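Local coordinates for uncharacterized protein Rv3413c/MT3522 (Mycobacterium tuberculosis, PDB 3VEP) that probably acts as an anti-sigma factor that holds the extracytoplasmic function sigma factor SigD inactive until regulated intramembrane proteolysis releases it, at residues Glu32-Phe35 against Asp40-Leu43. Residues are numbered along the deposited sequence; the frame is centred on the assembly and turned at random.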
# COMPACT_ATOMS: atom_id res chain seq x y z
N GLU A 32 0.11 -14.35 -1.43
CA GLU A 32 0.94 -14.11 -2.61
C GLU A 32 0.09 -14.08 -3.87
O GLU A 32 -0.54 -15.09 -4.23
CB GLU A 32 2.02 -15.19 -2.75
CG GLU A 32 2.94 -15.39 -1.53
CD GLU A 32 3.85 -14.19 -1.26
OE1 GLU A 32 4.68 -13.85 -2.14
OE2 GLU A 32 3.75 -13.59 -0.16
N VAL A 33 0.07 -12.94 -4.56
CA VAL A 33 -0.68 -12.81 -5.80
C VAL A 33 0.25 -12.69 -7.02
O VAL A 33 1.33 -12.08 -6.95
CB VAL A 33 -1.65 -11.63 -5.76
CG1 VAL A 33 -2.40 -11.47 -7.10
CG2 VAL A 33 -2.62 -11.80 -4.61
N ASP A 34 -0.18 -13.27 -8.13
CA ASP A 34 0.59 -13.20 -9.37
C ASP A 34 0.01 -12.19 -10.37
O ASP A 34 -1.07 -12.38 -10.91
CB ASP A 34 0.67 -14.58 -10.02
CG ASP A 34 2.06 -14.88 -10.53
OD1 ASP A 34 3.05 -14.51 -9.84
OD2 ASP A 34 2.16 -15.49 -11.62
N PHE A 35 0.74 -11.10 -10.61
CA PHE A 35 0.25 -10.06 -11.50
C PHE A 35 0.78 -10.28 -12.89
O PHE A 35 1.88 -10.81 -13.08
CB PHE A 35 0.63 -8.66 -11.01
CG PHE A 35 -0.05 -8.27 -9.74
CD1 PHE A 35 -1.36 -7.83 -9.76
CD2 PHE A 35 0.61 -8.36 -8.53
CE1 PHE A 35 -2.00 -7.48 -8.59
CE2 PHE A 35 -0.03 -8.01 -7.36
CZ PHE A 35 -1.34 -7.57 -7.40
N ASP A 40 3.61 -4.28 -11.25
CA ASP A 40 2.71 -4.72 -10.19
C ASP A 40 3.42 -5.74 -9.30
O ASP A 40 3.57 -5.51 -8.10
CB ASP A 40 1.44 -5.35 -10.77
CG ASP A 40 0.61 -4.35 -11.57
OD1 ASP A 40 0.74 -3.13 -11.31
OD2 ASP A 40 -0.18 -4.77 -12.45
N ASP A 41 3.89 -6.85 -9.88
CA ASP A 41 4.62 -7.87 -9.13
C ASP A 41 5.66 -7.21 -8.26
O ASP A 41 5.81 -7.57 -7.11
CB ASP A 41 5.29 -8.94 -10.03
CG ASP A 41 4.30 -10.00 -10.52
OD1 ASP A 41 3.48 -10.46 -9.72
OD2 ASP A 41 4.33 -10.36 -11.72
N ALA A 42 6.36 -6.22 -8.81
CA ALA A 42 7.52 -5.65 -8.11
C ALA A 42 7.04 -4.86 -6.90
O ALA A 42 7.59 -4.98 -5.80
CB ALA A 42 8.36 -4.76 -9.03
N LEU A 43 6.01 -4.05 -7.14
CA LEU A 43 5.43 -3.22 -6.10
C LEU A 43 4.82 -4.08 -4.94
O LEU A 43 5.09 -3.83 -3.77
CB LEU A 43 4.39 -2.30 -6.73
CG LEU A 43 3.53 -1.51 -5.74
CD1 LEU A 43 4.39 -0.78 -4.73
CD2 LEU A 43 2.57 -0.54 -6.47
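The side chain of Asp-41 reaches back from the first turn of helix 38-55 to the extended loop before it and accepts a hydrogen bond from the backbone of Phe-35. Its CB leaves the helix beside the loop rather than straight at it, and a chi1 of -79°, which sets CG anti to the carbonyl carbon, swings the carboxylate across. CG then lies 3.6 Å from Phe-35 O. Beyond it the two oxygens fare differently. OD1 accepts from the backbone N of Phe-35, 3.0 Å away, an almost straight bond (165°) that arrives on the syn side, 30° out of the carboxylate plane. The same oxygen sits at the edge of the phenyl ring, near its plane. OD2 comes within 2.8 Å of Phe-35 O, which is no hydrogen bond, since both are acceptors. Aspartate suits the position because its short side chain ends in an acceptor that can reach back to a backbone N-H of the preceding loop. The carboxylate of Asp-34 is also near, OD1 to OD1 of Asp-41 at 4.1 Å, a like-charge approach that probably costs some energy.

Phe-35 adds the nonpolar half. Its CB packs 3.4 Å from Asp-40 CB, which also lies oblique to the ring, while Val-33 CG1 lies over one ring face, toward its rim. The Phe-35 side chain also touches Leu-23 of helix 13-28, so a large flat residue here links loop and both helices. The methylene of Asp-40 serves this packing, whereas its OD1 turns away from the loop to a salt bridge with a basic side chain of another protein's chain.

Together these contacts tie an interhelical loop to the start of the following helix: two helices joined by a loop, in the N-terminal, probably cytoplasmic part of the membrane protein, within the region thought to bind the sigma factor.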